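Local coordinates for protein Two-component sensor histidine kinase (Nostoc sp., PDB 3OLO) that is a sensor histidine kinase, represented by its PAS domain, that probably detects a signal and passes it on by phosphorylating a histidine, at residues A[45-50]-A[89-94]. Numbering follows the deposited sequence.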
HETATM    1  N   MSE A  45       9.418  11.623   2.368  1.00 24.44           N
HETATM    2  CA  MSE A  45      10.447  11.291   3.349  1.00 28.26           C
HETATM    3  C   MSE A  45      11.848  11.606   2.828  1.00 27.18           C
HETATM    4  O   MSE A  45      12.689  12.171   3.537  1.00 23.93           O
HETATM    5  CB  MSE A  45      10.367   9.808   3.709  1.00 25.10           C
HETATM    6  CG  MSE A  45      11.455   9.353   4.656  1.00 33.21           C
HETATM    7 SE   MSE A  45      11.334   7.415   5.022  0.76 36.66          SE
HETATM    8  CE  MSE A  45      11.775   6.729   3.277  1.00 28.06           C
ATOM      9  N   THR A  46      12.105  11.221   1.592  1.00 21.62           N
ATOM     10  CA  THR A  46      13.421  11.420   1.005  1.00 25.81           C
ATOM     11  C   THR A  46      13.576  12.844   0.449  1.00 29.98           C
ATOM     12  O   THR A  46      14.691  13.298   0.210  1.00 30.64           O
ATOM     13  CB  THR A  46      13.642  10.452  -0.148  1.00 22.07           C
ATOM     14  OG1 THR A  46      12.718  10.773  -1.202  1.00 25.31           O
ATOM     15  CG2 THR A  46      13.428   9.015   0.304  1.00 23.90           C
ATOM     16  N   GLU A  47      12.446  13.514   0.223  1.00 23.32           N
ATOM     17  CA  GLU A  47      12.391  14.906  -0.246  1.00 29.33           C
ATOM     18  C   GLU A  47      12.788  15.055  -1.702  1.00 28.47           C
ATOM     19  O   GLU A  47      13.036  16.157  -2.167  1.00 30.92           O
ATOM     20  CB  GLU A  47      13.230  15.833   0.641  1.00 27.92           C
ATOM     21  CG  GLU A  47      12.832  15.714   2.096  1.00 31.31           C
ATOM     22  CD  GLU A  47      13.519  16.708   2.974  1.00 37.82           C
ATOM     23  OE1 GLU A  47      14.760  16.817   2.878  1.00 36.83           O
ATOM     24  OE2 GLU A  47      12.817  17.378   3.761  1.00 36.35           O
ATOM     25  N   TYR A  48      12.816  13.938  -2.416  1.00 30.50           N
ATOM     26  CA  TYR A  48      13.030  13.948  -3.852  1.00 31.99           C
ATOM     27  C   TYR A  48      11.710  13.790  -4.577  1.00 34.00           C
ATOM     28  O   TYR A  48      10.787  13.170  -4.069  1.00 33.80           O
ATOM     29  CB  TYR A  48      13.946  12.805  -4.246  1.00 29.83           C
ATOM     30  CG  TYR A  48      15.366  13.014  -3.818  1.00 27.58           C
ATOM     31  CD1 TYR A  48      16.244  13.735  -4.611  1.00 25.37           C
ATOM     32  CD2 TYR A  48      15.832  12.483  -2.622  1.00 24.89           C
ATOM     33  CE1 TYR A  48      17.549  13.930  -4.222  1.00 31.23           C
ATOM     34  CE2 TYR A  48      17.130  12.669  -2.228  1.00 29.24           C
ATOM     35  CZ  TYR A  48      17.982  13.397  -3.031  1.00 25.82           C
ATOM     36  OH  TYR A  48      19.259  13.576  -2.633  1.00 27.30           O
ATOM     37  N   SER A  49      11.621  14.359  -5.768  1.00 32.98           N
ATOM     38  CA  SER A  49      10.424  14.222  -6.568  1.00 31.99           C
ATOM     39  C   SER A  49      10.402  12.810  -7.122  1.00 32.96           C
ATOM     40  O   SER A  49      11.425  12.118  -7.125  1.00 31.78           O
ATOM     41  CB  SER A  49      10.436  15.225  -7.718  1.00 34.26           C
ATOM     42  OG  SER A  49      11.308  14.774  -8.739  1.00 38.23           O
ATOM     43  N   ARG A  50       9.239  12.383  -7.593  1.00 28.45           N
ATOM     44  CA  ARG A  50       9.091  11.030  -8.093  1.00 28.27           C
ATOM     45  C   ARG A  50       9.997  10.845  -9.293  1.00 27.72           C
ATOM     46  O   ARG A  50      10.647   9.826  -9.426  1.00 32.70           O
ATOM     47  CB  ARG A  50       7.645  10.733  -8.488  1.00 28.45           C
ATOM     48  CG  ARG A  50       7.496   9.395  -9.229  1.00 35.09           C
ATOM     49  CD  ARG A  50       6.052   8.907  -9.328  1.00 27.62           C
ATOM     50  NE  ARG A  50       5.564   8.353  -8.070  1.00 34.11           N
ATOM     51  CZ  ARG A  50       4.781   8.997  -7.211  1.00 38.11           C
ATOM     52  NH1 ARG A  50       4.385  10.239  -7.457  1.00 38.01           N
ATOM     53  NH2 ARG A  50       4.385   8.395  -6.102  1.00 32.93           N
ATOM     54  N   SER A  89      17.304  17.659   1.137  1.00 28.35           N
ATOM     55  CA  SER A  89      17.759  18.875   1.816  1.00 27.95           C
ATOM     56  C   SER A  89      18.882  18.606   2.825  1.00 32.47           C
ATOM     57  O   SER A  89      19.269  19.486   3.592  1.00 34.48           O
ATOM     58  CB  SER A  89      16.591  19.577   2.501  1.00 33.82           C
ATOM     59  OG  SER A  89      16.147  18.843   3.618  1.00 34.88           O
ATOM     60  N   GLY A  90      19.399  17.386   2.829  1.00 36.46           N
ATOM     61  CA  GLY A  90      20.546  17.057   3.652  1.00 34.77           C
ATOM     62  C   GLY A  90      20.203  16.598   5.057  1.00 36.36           C
ATOM     63  O   GLY A  90      21.065  16.586   5.922  1.00 36.64           O
ATOM     64  N   ARG A  91      18.953  16.225   5.305  1.00 36.19           N
ATOM     65  CA  ARG A  91      18.610  15.665   6.607  1.00 37.73           C
ATOM     66  C   ARG A  91      19.163  14.253   6.669  1.00 37.53           C
ATOM     67  O   ARG A  91      19.059  13.496   5.704  1.00 31.77           O
ATOM     68  CB  ARG A  91      17.100  15.638   6.835  1.00 36.67           C
ATOM     69  CG  ARG A  91      16.405  16.987   6.676  1.00 50.79           C
ATOM     70  CD  ARG A  91      14.885  16.799   6.590  1.00 62.97           C
ATOM     71  NE  ARG A  91      14.159  18.043   6.321  1.00 52.85           N
ATOM     72  CZ  ARG A  91      13.746  18.886   7.262  1.00 56.40           C
ATOM     73  NH1 ARG A  91      14.001  18.638   8.540  1.00 56.35           N
ATOM     74  NH2 ARG A  91      13.089  19.989   6.930  1.00 60.15           N
ATOM     75  N   ILE A  92      19.779  13.918   7.798  1.00 33.55           N
ATOM     76  CA  ILE A  92      20.208  12.557   8.074  1.00 38.71           C
ATOM     77  C   ILE A  92      19.307  12.010   9.174  1.00 36.50           C
ATOM     78  O   ILE A  92      19.205  12.603  10.246  1.00 37.29           O
ATOM     79  CB  ILE A  92      21.656  12.513   8.584  1.00 45.04           C
ATOM     80  CG1 ILE A  92      22.598  13.259   7.626  1.00 48.39           C
ATOM     81  CG2 ILE A  92      22.100  11.067   8.788  1.00 42.01           C
ATOM     82  CD1 ILE A  92      22.880  12.533   6.336  1.00 49.39           C
ATOM     83  N   PHE A  93      18.652  10.885   8.921  1.00 33.07           N
ATOM     84  CA  PHE A  93      17.750  10.319   9.914  1.00 37.89           C
ATOM     85  C   PHE A  93      17.770   8.789   9.896  1.00 39.63           C
ATOM     86  O   PHE A  93      18.015   8.170   8.858  1.00 34.65           O
ATOM     87  CB  PHE A  93      16.323  10.857   9.707  1.00 34.35           C
ATOM     88  CG  PHE A  93      15.804  10.698   8.298  1.00 33.51           C
ATOM     89  CD1 PHE A  93      16.176  11.592   7.302  1.00 31.75           C
ATOM     90  CD2 PHE A  93      14.934   9.660   7.975  1.00 28.35           C
ATOM     91  CE1 PHE A  93      15.701  11.456   6.011  1.00 27.52           C
ATOM     92  CE2 PHE A  93      14.449   9.518   6.687  1.00 34.83           C
ATOM     93  CZ  PHE A  93      14.830  10.414   5.699  1.00 26.89           C
ATOM     94  N   LEU A  94      17.526   8.189  11.055  1.00 36.94           N
ATOM     95  CA  LEU A  94      17.442   6.739  11.162  1.00 31.33           C
ATOM     96  C   LEU A  94      16.086   6.246  10.670  1.00 37.59           C
ATOM     97  O   LEU A  94      15.056   6.850  10.965  1.00 35.21           O
ATOM     98  CB  LEU A  94      17.639   6.321  12.608  1.00 41.90           C
ATOM     99  CG  LEU A  94      17.825   4.834  12.872  1.00 46.27           C
ATOM    100  CD1 LEU A  94      19.101   4.320  12.217  1.00 44.12           C
ATOM    101  CD2 LEU A  94      17.848   4.595  14.371  1.00 51.30           C
TER
HETATM  102  O   HOH W   1      13.301  20.712   4.147  1.00 50.33           O
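Glu47, the first residue past helix 40-46, leaves helical geometry with a positive phi and comes nearest to Ser89, their CA atoms 7.0 Å apart. The contact belongs to the PAS fold. It ties the end of this helix to the hairpin turn between the antiparallel strands 78-86 and 92-104. The Glu47 carboxylate does most of the polar work. Its OE1 takes two bonds from Ser89. Ser89 OG lies 2.6 Å from Glu47 OE1 on its syn side, and Ser89 N meets the same oxygen from the anti side. With chi1 at 71°, Ser89 OG sits between its own N and C, where it reaches OE1 together with that N. Ser87 OG also hydrogen-bonds OE1, so three donors of the turn grip this oxygen. The backbone N-H of Arg91 in turn bonds to Ser87 OG and helps to position it. Glu47 OE2 forms a salt bridge with Arg91 NE at 3.0 Å. This bond is bent, with an N-H...O angle of 136°, and the carboxylate and guanidinium planes are 73° apart. A water accepts from Arg91 NH2 and gives a weak bond to Glu47 OE2. Thr46 and Gln88 share a backbone hydrogen bond, and the Gln88 side chain donates through NE2 to Glu47 O. Beside the polar cluster, selenomethionine Met45 packs on Phe93, and both side chains also touch Tyr85 of strand 78-86. Met45 SE lies at the Phe93 ring edge, 5.4 Å from its centroid, in a Met-aromatic contact. Met45 CG rests 3.6 Å from Phe93 CE2, and Met45 O approaches Phe93 CZ obliquely at 3.5 Å.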